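Local structure of uncharacterized protein (Bacteroides ovatus, 3P02) at residues G159-S164 with I267-I272; T181-N186 with V193-G198. The protein is of unknown function but probably combines an E-set-like N-terminal domain with a BT_3044-like C-terminal domain rich in beta strands. One frame throughout, in Å; residues are numbered along the deposited sequence. Where two conformers were deposited one is given.

Interaction 1. Residues G159-S164 with I267-I272; sequences GRFSGS and IVISDI. With EDO (1,2-ethanediol), chain C.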
loop_
_atom_site.group_PDB
_atom_site.type_symbol
_atom_site.label_atom_id
_atom_site.label_comp_id
_atom_site.label_asym_id
_atom_site.label_seq_id
_atom_site.Cartn_x
_atom_site.Cartn_y
_atom_site.Cartn_z
ATOM N N GLY A 159 -7.616 -0.748 -3.227
ATOM C CA GLY A 159 -6.782 -1.566 -4.082
ATOM C C GLY A 159 -6.885 -1.292 -5.553
ATOM O O GLY A 159 -7.214 -0.179 -5.974
ATOM N N ARG A 160 -6.578 -2.312 -6.327
ATOM C CA ARG A 160 -6.437 -2.198 -7.776
ATOM C C ARG A 160 -7.779 -2.397 -8.464
ATOM O O ARG A 160 -8.194 -3.528 -8.677
ATOM C CB ARG A 160 -5.374 -3.182 -8.296
ATOM C CG ARG A 160 -4.004 -2.904 -7.652
ATOM C CD ARG A 160 -2.905 -3.808 -8.201
ATOM N NE ARG A 160 -3.159 -5.206 -7.899
ATOM C CZ ARG A 160 -3.551 -6.136 -8.767
ATOM N NH1 ARG A 160 -3.797 -5.817 -10.035
ATOM N NH2 ARG A 160 -3.715 -7.391 -8.371
ATOM N N PHE A 161 -8.431 -1.291 -8.858
ATOM C CA PHE A 161 -9.705 -1.400 -9.556
ATOM C C PHE A 161 -9.521 -1.314 -11.058
ATOM O O PHE A 161 -8.561 -0.698 -11.526
ATOM C CB PHE A 161 -10.644 -0.221 -9.145
ATOM C CG PHE A 161 -11.375 -0.446 -7.848
ATOM C CD1 PHE A 161 -10.675 -0.681 -6.664
ATOM C CD2 PHE A 161 -12.757 -0.419 -7.804
ATOM C CE1 PHE A 161 -11.360 -0.928 -5.466
ATOM C CE2 PHE A 161 -13.439 -0.616 -6.601
ATOM C CZ PHE A 161 -12.731 -0.871 -5.434
ATOM N N SER A 162 -10.464 -1.912 -11.814
ATOM C CA SER A 162 -10.484 -1.738 -13.273
ATOM C C SER A 162 -10.889 -0.291 -13.550
ATOM O O SER A 162 -11.916 0.179 -13.035
ATOM C CB SER A 162 -11.477 -2.696 -13.935
ATOM O OG SER A 162 -11.117 -4.045 -13.709
ATOM N N GLY A 163 -10.101 0.409 -14.360
ATOM C CA GLY A 163 -10.397 1.810 -14.651
ATOM C C GLY A 163 -10.823 2.114 -16.072
ATOM O O GLY A 163 -11.033 3.284 -16.411
ATOM N N SER A 164 -10.908 1.075 -16.938
ATOM C CA SER A 164 -11.195 1.307 -18.371
ATOM C C SER A 164 -12.565 1.943 -18.659
ATOM O O SER A 164 -12.762 2.462 -19.756
ATOM C CB SER A 164 -11.058 0.021 -19.173
ATOM O OG SER A 164 -9.718 -0.450 -19.107
ATOM N N ILE A 267 -17.174 -5.178 -6.298
ATOM C CA ILE A 267 -17.591 -3.830 -5.933
ATOM C C ILE A 267 -17.687 -3.087 -7.232
ATOM O O ILE A 267 -16.710 -3.054 -7.990
ATOM C CB ILE A 267 -16.687 -3.114 -4.908
ATOM C CG1 ILE A 267 -16.589 -3.952 -3.625
ATOM C CG2 ILE A 267 -17.265 -1.705 -4.572
ATOM C CD1 ILE A 267 -15.521 -3.441 -2.645
ATOM N N VAL A 268 -18.847 -2.500 -7.513
ATOM C CA VAL A 268 -19.003 -1.752 -8.751
ATOM C C VAL A 268 -19.448 -0.351 -8.378
ATOM O O VAL A 268 -20.446 -0.195 -7.686
ATOM C CB VAL A 268 -19.965 -2.421 -9.766
ATOM C CG1 VAL A 268 -20.056 -1.591 -11.048
ATOM C CG2 VAL A 268 -19.525 -3.854 -10.087
ATOM N N ILE A 269 -18.672 0.653 -8.793
ATOM C CA ILE A 269 -18.957 2.077 -8.556
ATOM C C ILE A 269 -19.487 2.663 -9.854
ATOM O O ILE A 269 -18.858 2.497 -10.898
ATOM C CB ILE A 269 -17.688 2.839 -8.071
ATOM C CG1 ILE A 269 -17.048 2.183 -6.793
ATOM C CG2 ILE A 269 -17.966 4.327 -7.882
ATOM C CD1 ILE A 269 -15.620 2.634 -6.533
ATOM N N SER A 270 -20.598 3.389 -9.786
ATOM C CA SER A 270 -21.185 4.002 -10.975
ATOM C C SER A 270 -21.489 5.465 -10.741
ATOM O O SER A 270 -21.301 5.971 -9.630
ATOM C CB SER A 270 -22.467 3.272 -11.387
ATOM O OG SER A 270 -22.251 1.891 -11.638
ATOM N N ASP A 271 -21.899 6.168 -11.801
ATOM C CA ASP A 271 -22.357 7.550 -11.702
ATOM C C ASP A 271 -21.255 8.529 -11.264
ATOM O O ASP A 271 -21.521 9.519 -10.586
ATOM C CB ASP A 271 -23.596 7.677 -10.784
ATOM C CG ASP A 271 -24.758 6.822 -11.213
ATOM O OD1 ASP A 271 -25.013 6.741 -12.429
ATOM O OD2 ASP A 271 -25.330 6.153 -10.355
ATOM N N ILE A 272 -20.025 8.271 -11.702
ATOM C CA ILE A 272 -18.933 9.238 -11.523
ATOM C C ILE A 272 -19.009 10.180 -12.723
ATOM O O ILE A 272 -19.072 9.714 -13.859
ATOM C CB ILE A 272 -17.557 8.552 -11.443
ATOM C CG1 ILE A 272 -17.523 7.580 -10.239
ATOM C CG2 ILE A 272 -16.436 9.622 -11.315
ATOM C CD1 ILE A 272 -16.228 6.631 -10.249
HETATM C C1 EDO C . -8.339 -4.690 -11.858
HETATM O O1 EDO C . -8.685 -5.118 -10.545
HETATM C C2 EDO C . -7.226 -5.571 -12.387
HETATM O O2 EDO C . -7.607 -6.952 -12.313
#
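A small apolar contact in the core of the C-terminal domain joins Phe161, on strand 159-162, to Ile267 and Ile269 on strand 262-278. The two strands belong to one antiparallel sheet but are not neighbours in it. The nearest CA atoms, those of Phe161 and Ile267, are 9.0 Å apart. The sheet probably curls round, since Ser162 is backbone-bonded to Ser296 of strand 287-302, which lies beside 262-278. The side chain of Phe161 leaves its backbone toward the other strand, and its CE2 lies 3.9 Å from CD1 of Ile269. The two side chains cross at about a right angle. CD1 of Ile269 is anti to CA (chi2 163°), which carries it out to the ring. Ile267 is looser, with its CB 4.4 Å from Phe161 CE2. Val297 of strand 287-302 touches both Phe161 and Ile267, and Leu185 packs on Phe161 and Ile269. At the strand edge away from 182-187, O1 of an ethanediol, probably from the crystallisation liquor, donates to Arg160 O at 2.5 Å. Arg160 forms a salt bridge with Glu182. Between the segments the contact is entirely van der Waals, so it depends on ring-to-isoleucine fit and sets no polar register.

Interaction 2. Residues T181-N186 with V193-G198; sequences TEIKLN and VFFYAG. With EDO (1,2-ethanediol), chain D.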
loop_
_atom_site.group_PDB
_atom_site.type_symbol
_atom_site.label_atom_id
_atom_site.label_comp_id
_atom_site.label_asym_id
_atom_site.label_seq_id
_atom_site.Cartn_x
_atom_site.Cartn_y
_atom_site.Cartn_z
ATOM N N THR A 181 -6.106 1.359 -17.436
ATOM C CA THR A 181 -6.644 0.009 -17.230
ATOM C C THR A 181 -6.817 -0.282 -15.754
ATOM O O THR A 181 -7.785 -0.980 -15.386
ATOM C CB THR A 181 -5.782 -1.084 -17.889
ATOM O OG1 THR A 181 -4.487 -1.093 -17.303
ATOM C CG2 THR A 181 -5.688 -0.941 -19.384
ATOM N N GLU A 182 -5.911 0.242 -14.917
ATOM C CA GLU A 182 -5.990 0.069 -13.482
ATOM C C GLU A 182 -5.978 1.425 -12.793
ATOM O O GLU A 182 -5.187 2.303 -13.175
ATOM C CB GLU A 182 -4.801 -0.775 -13.019
ATOM C CG GLU A 182 -4.841 -1.131 -11.554
ATOM C CD GLU A 182 -3.681 -2.032 -11.197
ATOM O OE1 GLU A 182 -3.760 -3.252 -11.474
ATOM O OE2 GLU A 182 -2.674 -1.504 -10.677
ATOM N N ILE A 183 -6.831 1.589 -11.793
ATOM C CA ILE A 183 -6.882 2.774 -10.958
ATOM C C ILE A 183 -6.809 2.273 -9.525
ATOM O O ILE A 183 -7.675 1.493 -9.108
ATOM C CB ILE A 183 -8.122 3.655 -11.215
ATOM C CG1 ILE A 183 -8.004 4.332 -12.622
ATOM C CG2 ILE A 183 -8.278 4.713 -10.082
ATOM C CD1 ILE A 183 -9.176 5.170 -13.017
ATOM N N LYS A 184 -5.776 2.686 -8.801
ATOM C CA LYS A 184 -5.632 2.289 -7.393
ATOM C C LYS A 184 -6.435 3.194 -6.484
ATOM O O LYS A 184 -6.381 4.435 -6.610
ATOM C CB LYS A 184 -4.164 2.352 -6.968
ATOM C CG LYS A 184 -3.860 1.524 -5.712
ATOM C CD LYS A 184 -2.362 1.418 -5.427
ATOM C CE LYS A 184 -1.576 0.665 -6.474
ATOM N NZ LYS A 184 -0.213 0.316 -5.985
ATOM N N LEU A 185 -7.172 2.585 -5.545
ATOM C CA LEU A 185 -7.911 3.312 -4.518
ATOM C C LEU A 185 -7.076 3.191 -3.245
ATOM O O LEU A 185 -6.877 2.081 -2.738
ATOM C CB LEU A 185 -9.352 2.750 -4.341
ATOM C CG LEU A 185 -10.442 3.382 -5.253
ATOM C CD1 LEU A 185 -10.003 3.601 -6.671
ATOM C CD2 LEU A 185 -11.801 2.662 -5.136
ATOM N N ASN A 186 -6.511 4.318 -2.814
ATOM C CA ASN A 186 -5.649 4.434 -1.634
ATOM C C ASN A 186 -6.503 4.660 -0.409
ATOM O O ASN A 186 -7.603 5.184 -0.526
ATOM C CB ASN A 186 -4.681 5.568 -1.853
ATOM C CG ASN A 186 -3.988 5.437 -3.187
ATOM O OD1 ASN A 186 -3.245 4.489 -3.413
ATOM N ND2 ASN A 186 -4.379 6.256 -4.161
ATOM N N VAL A 193 -11.550 6.495 0.671
ATOM C CA VAL A 193 -10.386 6.218 -0.157
ATOM C C VAL A 193 -10.121 7.435 -1.034
ATOM O O VAL A 193 -10.906 8.374 -1.047
ATOM C CB VAL A 193 -10.601 4.945 -1.056
ATOM C CG1 VAL A 193 -10.849 3.673 -0.227
ATOM C CG2 VAL A 193 -11.718 5.164 -2.078
ATOM N N PHE A 194 -9.039 7.393 -1.793
ATOM C CA PHE A 194 -8.845 8.389 -2.841
ATOM C C PHE A 194 -8.158 7.739 -4.015
ATOM O O PHE A 194 -7.451 6.745 -3.856
ATOM C CB PHE A 194 -8.042 9.612 -2.390
ATOM C CG PHE A 194 -6.624 9.331 -1.977
ATOM C CD1 PHE A 194 -5.590 9.318 -2.921
ATOM C CD2 PHE A 194 -6.305 9.111 -0.637
ATOM C CE1 PHE A 194 -4.261 9.097 -2.522
ATOM C CE2 PHE A 194 -4.982 8.858 -0.247
ATOM C CZ PHE A 194 -3.970 8.863 -1.188
ATOM N N PHE A 195 -8.378 8.293 -5.187
ATOM C CA PHE A 195 -7.648 7.903 -6.372
ATOM C C PHE A 195 -7.133 9.210 -6.946
ATOM O O PHE A 195 -7.492 10.282 -6.440
ATOM C CB PHE A 195 -8.514 7.101 -7.360
ATOM C CG PHE A 195 -9.648 7.871 -8.005
ATOM C CD1 PHE A 195 -10.865 8.051 -7.338
ATOM C CD2 PHE A 195 -9.490 8.439 -9.263
ATOM C CE1 PHE A 195 -11.894 8.820 -7.911
ATOM C CE2 PHE A 195 -10.543 9.170 -9.860
ATOM C CZ PHE A 195 -11.729 9.344 -9.177
ATOM N N TYR A 196 -6.351 9.140 -8.020
ATOM C CA TYR A 196 -5.871 10.364 -8.647
ATOM C C TYR A 196 -6.556 10.603 -9.990
ATOM O O TYR A 196 -6.622 9.698 -10.817
ATOM C CB TYR A 196 -4.347 10.307 -8.894
ATOM C CG TYR A 196 -3.521 10.035 -7.657
ATOM C CD1 TYR A 196 -3.432 10.976 -6.632
ATOM C CD2 TYR A 196 -2.823 8.836 -7.514
ATOM C CE1 TYR A 196 -2.673 10.722 -5.482
ATOM C CE2 TYR A 196 -2.030 8.590 -6.394
ATOM C CZ TYR A 196 -1.959 9.534 -5.381
ATOM O OH TYR A 196 -1.179 9.258 -4.291
ATOM N N ALA A 197 -7.002 11.834 -10.220
ATOM C CA ALA A 197 -7.546 12.219 -11.503
ATOM C C ALA A 197 -6.408 12.388 -12.548
ATOM O O ALA A 197 -5.222 12.478 -12.177
ATOM C CB ALA A 197 -8.308 13.539 -11.361
ATOM N N GLY A 198 -6.789 12.481 -13.832
ATOM C CA GLY A 198 -5.837 12.804 -14.898
ATOM C C GLY A 198 -4.661 11.882 -15.126
ATOM O O GLY A 198 -3.557 12.349 -15.455
HETATM C C1 EDO D . -2.889 13.672 -18.490
HETATM O O1 EDO D . -2.176 12.896 -17.520
HETATM C C2 EDO D . -3.974 12.830 -19.150
HETATM O O2 EDO D . -3.391 11.981 -20.148
HETATM O O HOH W 1 -5.154 6.330 -8.099
#
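The carbonyl O of Phe194 is held by Asn186. The backbone N of Asn186 donates to it at 2.8 Å, with an N-H...O angle of 160°. In one of the two conformers of Asn186, ND2 adds a weak, bent bond to Phe194 O at 3.1 Å, which is doubtful. The segments belong to a beta hairpin, strands 182-187 and 192-196. Asn186 and Phe194 form an antiparallel hydrogen-bonded pair. The return bond runs from Phe194 N to Asn186 O at 2.9 Å.

The side chains of the same two residues also meet on one face of the sheet. Phe194 has CG between its backbone N and carbonyl carbon (chi1 63°), which lays the ring over Asn186. CB of Asn186 sits over the ring face, 3.6 Å from the centroid, in a CH-pi contact. The amide and ring planes are 43° apart, and ND2 comes near CE1 at the rim. Replacing Phe194 by an alanine would probably leave Asn186 CB without its aromatic cover and its amide freer to turn. Lys211 makes a cation-pi contact with the same ring.

The other face is apolar. Ile183 CG2 meets Phe195 CB at 3.6 Å. Leu185 divides its branches: CD1 reaches Phe195 CB, while CG and CD2 rest on Val193 CG2. Phe195 continues into the domain core, touching Phe274 of strand 262-278 and Leu214 of strand 211-220.

Past the bonded pair the strands diverge, and a water takes over the link. It donates to Lys184 O at 2.7 Å and accepts from Tyr196 N at 3.1 Å.

Both interactions lie in the C-terminal domain, with centres about 9 Å apart. They share one large antiparallel sheet. In it strand 159-162 lies beside 182-187 and also bonds through Ser162 to strand 287-302, while 182-187 pairs in turn with 192-196. Backbone bonds probably tie them directly: Leu185 N to Gly159 O at 2.8 Å, and Ile183 N to Phe161 O at 2.9 Å. Leu185 is also an apolar bridge, with its CD2 3.6 Å from Phe161 CE1. Along the chain, interaction 2 is a local hairpin nested within the 102-residue span closed by interaction 1. The hairpin supplies two adjacent strands inside the sheet. Interaction 1 joins distant strands, consistent with a sheet curling round an apolar core.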